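Local structure of MdbA protein (Corynebacterium diphtheriae, 5C00) at residues G67-A72 with I78-R83; L105-A108 with E114-W117; W117-L122 with K144-S149; K174-E177 with S182-S185; K193-G198 with V203-S208. The protein probably catalyses thiol-disulfide exchange, as a DsbA-like oxidoreductase with a thioredoxin fold that the bacterium needs for viability, pilus assembly, toxin production and virulence. One frame throughout, in Å; residues are numbered along the deposited sequence.

Contact 1 (G67-A72 with I78-R83); sequences GPMTKA and IVVNLR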
# COMPACT_ATOMS: atom_id res chain seq x y z
N GLY A 67 0.39 1.47 -13.05
CA GLY A 67 -0.54 1.77 -14.11
C GLY A 67 -1.17 0.53 -14.72
O GLY A 67 -2.39 0.40 -14.71
N PRO A 68 -0.35 -0.38 -15.25
CA PRO A 68 -0.93 -1.60 -15.78
C PRO A 68 -1.65 -2.42 -14.74
O PRO A 68 -2.70 -3.01 -15.07
CB PRO A 68 0.27 -2.39 -16.31
CG PRO A 68 1.41 -1.46 -16.32
CD PRO A 68 1.07 -0.25 -15.53
N MSE A 69 -1.15 -2.43 -13.51
CA MSE A 69 -1.82 -3.17 -12.42
C MSE A 69 -3.22 -2.63 -12.25
O MSE A 69 -4.15 -3.41 -12.13
CB MSE A 69 -1.04 -3.09 -11.10
CG MSE A 69 -1.74 -3.86 -9.97
SE MSE A 69 -0.76 -3.63 -8.29
CE MSE A 69 -1.41 -1.83 -7.98
N THR A 70 -3.37 -1.31 -12.16
CA THR A 70 -4.69 -0.69 -12.02
C THR A 70 -5.65 -1.14 -13.13
O THR A 70 -6.77 -1.49 -12.89
CB THR A 70 -4.57 0.86 -12.03
OG1 THR A 70 -3.64 1.27 -11.03
CG2 THR A 70 -5.90 1.51 -11.78
N LYS A 71 -5.16 -1.13 -14.37
CA LYS A 71 -6.01 -1.55 -15.49
C LYS A 71 -6.46 -2.99 -15.39
O LYS A 71 -7.60 -3.31 -15.68
CB LYS A 71 -5.33 -1.32 -16.84
CG LYS A 71 -4.95 0.13 -17.11
CD LYS A 71 -6.12 1.12 -16.93
CE LYS A 71 -6.00 2.00 -15.69
NZ LYS A 71 -6.97 3.14 -15.58
N ALA A 72 -5.56 -3.85 -14.96
CA ALA A 72 -5.86 -5.26 -14.86
C ALA A 72 -6.83 -5.54 -13.73
O ALA A 72 -7.68 -6.43 -13.83
CB ALA A 72 -4.55 -6.05 -14.65
N ILE A 78 -7.18 -9.57 -12.29
CA ILE A 78 -6.43 -9.88 -11.09
C ILE A 78 -7.08 -9.30 -9.86
O ILE A 78 -7.79 -8.30 -9.95
CB ILE A 78 -4.99 -9.37 -11.18
CG1 ILE A 78 -4.90 -7.86 -11.30
CG2 ILE A 78 -4.33 -10.00 -12.38
CD1 ILE A 78 -3.47 -7.37 -11.26
N VAL A 79 -6.87 -9.97 -8.74
CA VAL A 79 -7.20 -9.46 -7.42
C VAL A 79 -5.89 -9.29 -6.68
O VAL A 79 -5.14 -10.24 -6.58
CB VAL A 79 -8.15 -10.41 -6.71
CG1 VAL A 79 -8.36 -9.99 -5.26
CG2 VAL A 79 -9.48 -10.39 -7.46
N VAL A 80 -5.58 -8.08 -6.22
CA VAL A 80 -4.28 -7.81 -5.62
C VAL A 80 -4.30 -7.70 -4.11
O VAL A 80 -4.97 -6.83 -3.52
CB VAL A 80 -3.59 -6.55 -6.21
CG1 VAL A 80 -2.22 -6.39 -5.58
CG2 VAL A 80 -3.42 -6.71 -7.72
N ASN A 81 -3.61 -8.63 -3.48
CA ASN A 81 -3.42 -8.54 -2.06
C ASN A 81 -2.14 -7.78 -1.76
O ASN A 81 -1.06 -8.34 -1.86
CB ASN A 81 -3.36 -9.92 -1.44
CG ASN A 81 -4.60 -10.73 -1.75
OD1 ASN A 81 -5.60 -10.60 -1.08
ND2 ASN A 81 -4.54 -11.53 -2.79
N LEU A 82 -2.29 -6.53 -1.31
CA LEU A 82 -1.19 -5.71 -0.92
C LEU A 82 -0.84 -6.09 0.52
O LEU A 82 -1.67 -5.93 1.44
CB LEU A 82 -1.50 -4.22 -1.01
CG LEU A 82 -1.73 -3.68 -2.42
CD1 LEU A 82 -2.26 -2.27 -2.29
CD2 LEU A 82 -0.45 -3.71 -3.23
N ARG A 83 0.34 -6.70 0.67
CA ARG A 83 0.84 -7.23 1.93
C ARG A 83 2.00 -6.36 2.37
O ARG A 83 3.15 -6.51 1.90
CB ARG A 83 1.24 -8.68 1.75
CG ARG A 83 0.01 -9.58 1.47
CD ARG A 83 0.29 -11.08 1.61
NE ARG A 83 -0.97 -11.80 1.46
CZ ARG A 83 -1.89 -11.92 2.41
NH1 ARG A 83 -1.71 -11.42 3.61
NH2 ARG A 83 -3.04 -12.53 2.14
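The selenomethionine M69 carries its CG trans to the backbone N (chi1 -180°), and a second trans step extends the chain alongside V80 before it bends at chi3 (76°) near the selenium. I78 answers from strand 78-85 with CG1 set between its backbone N and carbonyl carbon (chi1 62°), which directs CD1 into the gap between M69 and A72. The CD1 methyl of I78 lies 3.8 Å from A72 CB and 4.1 Å from M69 CG, so one methyl fills the angle between two residues a helical turn apart. M69 and I78 cross at nearly a right angle. Further along the strand, V80 offers both branches: its CG2 sits 4.0 Å from M69 CG, and its CG1 and CG2 are each 4.1 Å from M69 SE. The selenium thus rests against the fork of the valine.

Helix and strand belong to one beta-alpha-beta crossover, formed by strand 45-52, helix 56-74 and strand 78-85, and the two segments approach to 8.8 Å between axes. Alternate strand residues I78 and V80 face the helix, while N81 and V79 bond through their backbones to strand 45-52. M69 and A72 also touch helix 202-207, M69 at W202 and V203, A72 at V203 and T207.

All four touching residues are buried, and their side chains meet through apolar groups. With side chains that meet only through carbon and selenium, cohesion comes mainly from dispersion and the exclusion of water, and the polarisable selenium takes part in it.

Contact 2 (L105-A108 with E114-W117); sequences LAVA and ETYW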
# COMPACT_ATOMS: atom_id res chain seq x y z
N LEU A 105 -3.00 2.24 5.99
CA LEU A 105 -4.01 1.30 6.50
C LEU A 105 -5.25 1.96 7.04
O LEU A 105 -6.36 1.50 6.73
CB LEU A 105 -3.45 0.34 7.54
CG LEU A 105 -4.44 -0.74 8.08
CD1 LEU A 105 -4.92 -1.69 6.99
CD2 LEU A 105 -3.65 -1.52 9.13
N ALA A 106 -5.08 3.03 7.83
CA ALA A 106 -6.22 3.79 8.35
C ALA A 106 -7.14 4.28 7.22
O ALA A 106 -8.36 4.27 7.34
CB ALA A 106 -5.76 4.95 9.24
N VAL A 107 -6.57 4.76 6.13
CA VAL A 107 -7.37 5.14 4.98
C VAL A 107 -8.08 3.96 4.34
O VAL A 107 -9.26 4.04 4.07
CB VAL A 107 -6.48 5.86 3.92
CG1 VAL A 107 -7.37 6.41 2.80
CG2 VAL A 107 -5.67 7.00 4.54
N ALA A 108 -7.39 2.86 4.11
CA ALA A 108 -8.02 1.68 3.54
C ALA A 108 -9.18 1.13 4.40
O ALA A 108 -10.22 0.74 3.88
CB ALA A 108 -7.02 0.60 3.34
N GLU A 114 -10.38 5.55 -3.56
CA GLU A 114 -9.71 6.52 -4.42
C GLU A 114 -8.68 7.36 -3.60
O GLU A 114 -7.58 7.63 -4.06
CB GLU A 114 -10.70 7.39 -5.15
CG GLU A 114 -10.07 8.05 -6.37
CD GLU A 114 -11.12 8.64 -7.30
OE1 GLU A 114 -11.29 9.87 -7.20
OE2 GLU A 114 -11.75 7.86 -8.08
N THR A 115 -9.02 7.71 -2.37
CA THR A 115 -8.05 8.35 -1.47
C THR A 115 -6.88 7.43 -1.13
O THR A 115 -5.70 7.80 -1.26
CB THR A 115 -8.80 8.82 -0.19
OG1 THR A 115 -9.77 9.79 -0.58
CG2 THR A 115 -7.86 9.49 0.76
N TYR A 116 -7.19 6.18 -0.78
CA TYR A 116 -6.17 5.19 -0.48
C TYR A 116 -5.19 5.06 -1.62
O TYR A 116 -3.96 5.16 -1.45
CB TYR A 116 -6.77 3.84 -0.18
CG TYR A 116 -5.70 2.80 -0.07
CD1 TYR A 116 -4.87 2.75 1.05
CD2 TYR A 116 -5.42 1.95 -1.12
CE1 TYR A 116 -3.82 1.85 1.12
CE2 TYR A 116 -4.37 1.08 -1.06
CZ TYR A 116 -3.58 1.05 0.07
OH TYR A 116 -2.56 0.16 0.13
N TRP A 117 -5.72 4.85 -2.81
CA TRP A 117 -4.82 4.65 -3.94
C TRP A 117 -3.86 5.83 -4.16
O TRP A 117 -2.65 5.68 -4.38
CB TRP A 117 -5.65 4.41 -5.18
CG TRP A 117 -4.82 4.33 -6.35
CD1 TRP A 117 -4.66 5.27 -7.28
CD2 TRP A 117 -3.97 3.25 -6.70
NE1 TRP A 117 -3.75 4.85 -8.22
CE2 TRP A 117 -3.33 3.60 -7.89
CE3 TRP A 117 -3.70 1.99 -6.12
CZ2 TRP A 117 -2.42 2.77 -8.52
CZ3 TRP A 117 -2.79 1.16 -6.76
CH2 TRP A 117 -2.18 1.55 -7.95
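Apolar packing joins V107 and A108 of helix 96-109 to T115 and Y116 of helix 113-125, the closest alpha carbons being those of V107 and Y116, 5.6 Å apart. V107 CG1 does most of the touching. Placed opposite the backbone N (chi1 -173°), this methyl settles against the neighbouring backbone, 3.6 Å from Y116 N, and also meets T115 CG2 at 3.7 Å. Its distance to Y116 CB is 4.0 Å.

Aromatic contact comes next. The Y116 ring extends beside the first helix, and A108 CB approaches it obliquely at 3.8 Å from CD1. The small methyl probably lets the ring lie close to the helix, and strand 32-36 contributes I33 to both A108 and Y116.

The polar groups of the contact residues find partners mainly in the connecting turn. T115 OG1 bonds D112 OD2, with a weak bond to L146 O, while its CG2 faces V107 CG1; S110 OG bonds to V107 O. This is an alpha-helical hairpin in what is probably the helical insertion of a DsbA-like fold.

The chemistry is therefore divided: methyl groups and a ring form the buried seam between the helices, whereas T115 OG1 and V107 O bond to residues of the turn.

Contact 3 (W117-L122 with K144-S149); sequences WNYRAL and KSLGAS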
# COMPACT_ATOMS: atom_id res chain seq x y z
N TRP A 117 -5.72 4.85 -2.81
CA TRP A 117 -4.82 4.65 -3.94
C TRP A 117 -3.86 5.83 -4.16
O TRP A 117 -2.65 5.68 -4.38
CB TRP A 117 -5.65 4.41 -5.18
CG TRP A 117 -4.82 4.33 -6.35
CD1 TRP A 117 -4.66 5.27 -7.28
CD2 TRP A 117 -3.97 3.25 -6.70
NE1 TRP A 117 -3.75 4.85 -8.22
CE2 TRP A 117 -3.33 3.60 -7.89
CE3 TRP A 117 -3.70 1.99 -6.12
CZ2 TRP A 117 -2.42 2.77 -8.52
CZ3 TRP A 117 -2.79 1.16 -6.76
CH2 TRP A 117 -2.18 1.55 -7.95
N ASN A 118 -4.43 7.04 -4.14
CA ASN A 118 -3.60 8.22 -4.35
C ASN A 118 -2.65 8.50 -3.20
O ASN A 118 -1.55 9.02 -3.43
CB ASN A 118 -4.50 9.41 -4.63
CG ASN A 118 -5.06 9.36 -6.04
OD1 ASN A 118 -4.34 9.61 -7.02
ND2 ASN A 118 -6.31 8.95 -6.17
N TYR A 119 -3.05 8.15 -1.99
CA TYR A 119 -2.22 8.31 -0.81
C TYR A 119 -1.04 7.37 -0.86
O TYR A 119 0.10 7.79 -0.69
CB TYR A 119 -3.04 8.06 0.43
CG TYR A 119 -2.37 8.42 1.71
CD1 TYR A 119 -2.00 9.72 1.97
CD2 TYR A 119 -2.15 7.49 2.67
CE1 TYR A 119 -1.42 10.09 3.17
CE2 TYR A 119 -1.55 7.86 3.88
CZ TYR A 119 -1.23 9.15 4.15
OH TYR A 119 -0.67 9.50 5.38
N ARG A 120 -1.27 6.11 -1.20
CA ARG A 120 -0.17 5.14 -1.40
C ARG A 120 0.82 5.64 -2.44
O ARG A 120 2.05 5.58 -2.21
CB ARG A 120 -0.74 3.77 -1.83
CG ARG A 120 0.31 2.79 -2.36
CD ARG A 120 -0.31 1.44 -2.71
NE ARG A 120 0.69 0.55 -3.32
CZ ARG A 120 1.05 0.58 -4.61
NH1 ARG A 120 0.51 1.45 -5.44
NH2 ARG A 120 1.99 -0.26 -5.10
N ALA A 121 0.29 6.08 -3.58
CA ALA A 121 1.15 6.54 -4.68
C ALA A 121 2.04 7.70 -4.18
O ALA A 121 3.23 7.74 -4.50
CB ALA A 121 0.33 6.98 -5.88
N LEU A 122 1.47 8.65 -3.48
CA LEU A 122 2.23 9.78 -2.98
C LEU A 122 3.33 9.39 -1.98
O LEU A 122 4.49 9.81 -2.11
CB LEU A 122 1.28 10.82 -2.36
CG LEU A 122 1.91 12.11 -1.82
CD1 LEU A 122 2.91 12.66 -2.78
CD2 LEU A 122 0.81 13.14 -1.55
N LYS A 144 -5.68 13.94 4.88
CA LYS A 144 -6.85 14.84 4.87
C LYS A 144 -6.89 15.62 3.55
O LYS A 144 -7.95 15.76 2.91
CB LYS A 144 -6.74 15.80 6.04
CG LYS A 144 -7.79 16.89 6.06
CD LYS A 144 -9.12 16.30 6.42
CE LYS A 144 -10.20 17.38 6.43
NZ LYS A 144 -10.77 17.52 5.08
N SER A 145 -5.74 16.16 3.16
CA SER A 145 -5.66 16.93 1.91
C SER A 145 -6.09 16.09 0.70
O SER A 145 -6.66 16.62 -0.24
CB SER A 145 -4.26 17.44 1.67
OG SER A 145 -3.88 18.41 2.64
N LEU A 146 -5.79 14.79 0.71
CA LEU A 146 -6.16 13.90 -0.39
C LEU A 146 -7.58 13.39 -0.31
O LEU A 146 -8.03 12.63 -1.21
CB LEU A 146 -5.18 12.71 -0.48
CG LEU A 146 -3.96 12.95 -1.38
CD1 LEU A 146 -2.91 11.85 -1.26
CD2 LEU A 146 -4.32 13.12 -2.85
N GLY A 147 -8.28 13.69 0.76
CA GLY A 147 -9.68 13.34 0.83
C GLY A 147 -10.12 12.47 1.96
O GLY A 147 -11.30 12.16 2.02
N ALA A 148 -9.21 12.15 2.90
CA ALA A 148 -9.58 11.32 4.02
C ALA A 148 -10.53 12.04 4.94
O ALA A 148 -10.48 13.27 5.10
CB ALA A 148 -8.37 10.87 4.82
N SER A 149 -11.38 11.26 5.56
CA SER A 149 -12.35 11.79 6.47
C SER A 149 -11.68 12.35 7.72
O SER A 149 -10.54 12.03 8.02
CB SER A 149 -13.34 10.72 6.85
OG SER A 149 -12.74 9.77 7.70
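L146 CD1 is the hub where the end of helix 136-145 meets helix 113-125. It presses on the helix backbone 3.6 Å from Y119 CA, and it is 3.8 Å from N118 O. In one of the two conformers of L122, the same methyl also reaches L122 CD2 at 3.9 Å. Y119 receives it differently: CD1 of L146 lies in the plane of the ring, at its edge, 4.0 Å from the ring atom Y119 CD1. The second branch, L146 CD2, goes to the N118 side and stands 4.1 Å from N118 CB. One leucine thus straddles the helix surface with its two methyls over successive residues, a placing that goes with a chi1 of -90°, displaced from a staggered value.

The next shell fixes these partners. N118 lends its aliphatic root to the leucine while its amide bonds elsewhere, ND2 to E114 O one turn back and OD1 to E20 N. The hydroxyl of Y119 bonds to F139 O, tying the far end of the ring to the helix that delivers L146. That helix closes in a Schellman motif, with G147 at positive phi and G147 N 3.0 Å from K144 O.

The contact lies between helix 113-125 and the end of helix 136-145, with helix 150-158 starting just after it at the N-cap residue S149. On another face of helix 113-125, W117 meets helix 56-74, and R120 pairs with E51 of strand 45-52 and D66 of helix 56-74.

Contact 4 (K174-E177 with S182-S185); sequences KKLE and SVSS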
# COMPACT_ATOMS: atom_id res chain seq x y z
N LYS A 174 5.93 -13.41 7.97
CA LYS A 174 5.95 -14.85 8.15
C LYS A 174 5.46 -15.60 6.92
O LYS A 174 6.06 -16.64 6.54
CB LYS A 174 5.13 -15.26 9.38
CG LYS A 174 5.80 -14.92 10.69
CD LYS A 174 4.88 -15.38 11.83
CE LYS A 174 5.58 -15.37 13.18
NZ LYS A 174 5.73 -13.97 13.68
N LYS A 175 4.41 -15.09 6.27
CA LYS A 175 3.94 -15.64 5.00
C LYS A 175 5.02 -15.54 3.95
O LYS A 175 5.25 -16.50 3.21
CB LYS A 175 2.63 -15.00 4.51
CG LYS A 175 2.04 -15.61 3.25
CD LYS A 175 0.75 -14.90 2.89
CE LYS A 175 0.15 -15.35 1.57
NZ LYS A 175 0.01 -16.84 1.48
N LEU A 176 5.74 -14.43 3.89
CA LEU A 176 6.78 -14.27 2.89
C LEU A 176 7.95 -15.21 3.17
O LEU A 176 8.54 -15.77 2.26
CB LEU A 176 7.25 -12.83 2.84
CG LEU A 176 8.29 -12.48 1.78
CD1 LEU A 176 7.74 -12.84 0.44
CD2 LEU A 176 8.64 -11.01 1.82
N GLU A 177 8.29 -15.40 4.44
CA GLU A 177 9.32 -16.37 4.80
C GLU A 177 8.95 -17.76 4.37
O GLU A 177 9.79 -18.46 3.84
CB GLU A 177 9.58 -16.34 6.30
CG GLU A 177 10.42 -15.15 6.65
CD GLU A 177 10.51 -14.91 8.13
OE1 GLU A 177 9.53 -15.20 8.85
OE2 GLU A 177 11.56 -14.38 8.54
N SER A 182 12.91 -15.57 2.61
CA SER A 182 13.49 -14.48 3.36
C SER A 182 12.67 -13.22 3.08
O SER A 182 11.86 -13.20 2.16
CB SER A 182 14.95 -14.28 2.97
OG SER A 182 15.09 -13.87 1.63
N VAL A 183 12.87 -12.22 3.93
CA VAL A 183 12.09 -10.99 3.89
C VAL A 183 12.86 -9.93 3.13
O VAL A 183 13.96 -9.51 3.49
CB VAL A 183 11.69 -10.53 5.32
CG1 VAL A 183 10.78 -9.32 5.24
CG2 VAL A 183 10.91 -11.63 6.03
N SER A 184 12.25 -9.49 2.03
CA SER A 184 12.77 -8.41 1.23
C SER A 184 11.56 -7.84 0.43
O SER A 184 10.47 -8.40 0.49
CB SER A 184 13.89 -8.90 0.34
OG SER A 184 13.46 -9.95 -0.50
N SER A 185 11.76 -6.77 -0.30
CA SER A 185 10.68 -6.12 -1.02
C SER A 185 11.27 -5.31 -2.19
O SER A 185 12.43 -4.89 -2.10
CB SER A 185 9.93 -5.19 -0.08
OG SER A 185 10.82 -4.17 0.35
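E177 and S182 bring their alpha carbons to 4.8 Å as the chain leaves helix 162-180 and continues in extended form through S182-S185. In the thioredoxin fold this is the link from a long helix to the later strands; the loop before such a strand commonly faces the CxxC site, and here, in one of its two conformers, S185 touches C55, part of a probable CxxC pair.

L176 is the buried member. With CG trans to its backbone N (chi1 -177°), the side chain projects against the extended loop and meets mainly peptide groups: L176 CG is 3.7 Å from S182 O, and L176 CD2 is 3.5 Å from S184 O. CD2 also lies 4.0 Å from V183 CA, so the leucine meets the loop backbone more closely than the V183 side chain, whose CG1 is 4.4 Å from L176 CD2. Y50, L85, R187 and F189 touch it from the sheet.

R187 NH1 also bonds both S182 O and S184 OG, so one guanidinium nitrogen links S182 and S184.

At the solvent-facing border, E177 and V183 cross at a slant. F87 covers V183 as well. The valine lies alongside the glutamate chain, from its CG to its carboxylate, so that one methyl, V183 CG2, is 3.6 Å from E177 CG and 3.8 Å from E177 OE2.

Contact 5 (K193-G198 with V203-S208); sequences KEVKNG and VEQATS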
# COMPACT_ATOMS: atom_id res chain seq x y z
N LYS A 193 2.82 -18.53 -6.76
CA LYS A 193 4.07 -18.73 -7.49
C LYS A 193 4.81 -17.41 -7.61
O LYS A 193 4.29 -16.47 -8.23
CB LYS A 193 3.71 -19.26 -8.89
CG LYS A 193 4.86 -19.44 -9.87
CD LYS A 193 4.35 -19.45 -11.31
CE LYS A 193 5.17 -20.36 -12.21
NZ LYS A 193 6.63 -20.09 -12.13
N GLU A 194 6.03 -17.35 -7.09
CA GLU A 194 6.75 -16.11 -7.09
C GLU A 194 7.19 -15.74 -8.50
O GLU A 194 7.66 -16.59 -9.26
CB GLU A 194 7.97 -16.15 -6.14
CG GLU A 194 8.57 -14.75 -6.02
CD GLU A 194 9.63 -14.57 -4.94
OE1 GLU A 194 9.94 -15.50 -4.17
OE2 GLU A 194 10.15 -13.45 -4.87
N VAL A 195 7.07 -14.46 -8.82
CA VAL A 195 7.69 -13.84 -9.99
C VAL A 195 9.13 -13.43 -9.67
O VAL A 195 9.40 -12.35 -9.10
CB VAL A 195 6.85 -12.64 -10.53
CG1 VAL A 195 7.45 -12.08 -11.82
CG2 VAL A 195 5.41 -13.04 -10.75
N LYS A 196 10.09 -14.29 -10.03
CA LYS A 196 11.51 -14.01 -9.79
C LYS A 196 12.17 -13.28 -10.93
O LYS A 196 13.08 -12.47 -10.73
CB LYS A 196 12.30 -15.30 -9.50
CG LYS A 196 11.75 -16.02 -8.28
CD LYS A 196 12.49 -17.31 -7.99
CE LYS A 196 11.96 -17.96 -6.71
NZ LYS A 196 12.71 -19.21 -6.34
N ASN A 197 11.75 -13.61 -12.13
CA ASN A 197 12.35 -13.08 -13.32
C ASN A 197 11.34 -12.18 -14.06
O ASN A 197 10.15 -12.46 -14.04
CB ASN A 197 12.72 -14.24 -14.21
CG ASN A 197 13.87 -15.03 -13.65
OD1 ASN A 197 15.00 -14.60 -13.77
ND2 ASN A 197 13.59 -16.16 -12.99
N GLY A 198 11.84 -11.12 -14.70
CA GLY A 198 11.00 -10.18 -15.46
C GLY A 198 9.93 -9.57 -14.56
O GLY A 198 8.75 -9.49 -14.92
N VAL A 203 2.61 -7.92 -14.41
CA VAL A 203 1.19 -7.76 -14.69
C VAL A 203 0.86 -8.51 -16.01
O VAL A 203 -0.15 -9.25 -16.07
CB VAL A 203 0.79 -6.28 -14.78
CG1 VAL A 203 -0.71 -6.16 -15.11
CG2 VAL A 203 1.10 -5.54 -13.46
N GLU A 204 1.74 -8.37 -17.01
CA GLU A 204 1.57 -9.14 -18.27
C GLU A 204 1.57 -10.62 -17.97
O GLU A 204 0.78 -11.38 -18.51
CB GLU A 204 2.70 -8.92 -19.27
CG GLU A 204 2.82 -7.54 -19.86
CD GLU A 204 4.12 -7.36 -20.64
OE1 GLU A 204 4.73 -6.27 -20.49
OE2 GLU A 204 4.54 -8.28 -21.39
N GLN A 205 2.48 -11.03 -17.11
CA GLN A 205 2.62 -12.42 -16.74
C GLN A 205 1.37 -12.91 -16.05
O GLN A 205 0.93 -14.02 -16.30
CB GLN A 205 3.78 -12.62 -15.81
CG GLN A 205 5.14 -12.39 -16.45
CD GLN A 205 6.29 -12.87 -15.58
OE1 GLN A 205 6.30 -14.01 -15.09
NE2 GLN A 205 7.28 -12.00 -15.39
N ALA A 206 0.78 -12.07 -15.20
CA ALA A 206 -0.46 -12.43 -14.50
C ALA A 206 -1.68 -12.50 -15.40
O ALA A 206 -2.62 -13.23 -15.09
CB ALA A 206 -0.73 -11.44 -13.39
N THR A 207 -1.69 -11.71 -16.47
CA THR A 207 -2.88 -11.61 -17.34
C THR A 207 -2.72 -12.51 -18.54
O THR A 207 -3.60 -12.56 -19.39
CB THR A 207 -3.17 -10.16 -17.78
OG1 THR A 207 -2.00 -9.59 -18.37
CG2 THR A 207 -3.55 -9.33 -16.58
N SER A 208 -1.60 -13.24 -18.52
CA SER A 208 -1.19 -14.25 -19.48
C SER A 208 -0.56 -13.50 -20.61
O SER A 208 0.67 -13.58 -20.73
CB SER A 208 -2.32 -15.19 -19.93
OG SER A 208 -2.62 -16.12 -18.89
OXT SER A 208 -1.22 -12.77 -21.34
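Q205 NE2 donates to N197 O at 3.2 Å, the hydrogen bond that joins helix 202-207 to the segment following strand 193-194. The N-H...O angle is 163°, and the donor lies in the carbonyl plane of N197, with the acceptor nearly in the plane of the glutamine amide. G198 O stands 2.9 Å from the same nitrogen, and T201 OG1 makes a further weak bond to it. The amide is thereby set among backbone carbonyls of the turn, and the bond to N197 O helps to fix its rotation.

The chain of Q205 leaves the helix with CG anti to the carbonyl carbon (chi1 -68°) and runs extended, which carries the amide across to the turn. There the amide meets V195 CG1, 3.6 Å from Q205 NE2 and 4.0 Å from Q205 OE1. The two side chains come from opposite directions, the valine methyl covering part of the amide. V195 is itself placed by V188 and I190 of strand 187-190.

Within the helix end, V203 O takes two donors from T207: the backbone N at 2.9 Å and OG1 at 3.0 Å. The hydroxyl bond adds a second hold on the last turn. T201 OG1, between the segments in the chain, also bonds G198 O.

Strand 187-190, strand 193-194 and this closing helix make up the beta-beta-alpha end of the thioredoxin fold, where the helix packs back over the sheet.

Contacts 1 and 5 reach the same sheet, their centres about 12 Å apart, and V203 of 203-208 packs on A72 of 67-72, linking the beta-alpha-beta and beta-beta-alpha halves of the thioredoxin fold. Contacts 2 and 3 form a continuous helical block, about 6 Å between centres, sharing W117, which reaches back to M69 of contact 1. L82 of contact 1 also meets Y116 of contact 2. Contact 4 lies across the molecule, its centre about 24 Å from that of contact 2, but R83 of contact 1 packs against K175. Contact 4 approaches the probable CxxC site, S185 touching C55 in one conformer.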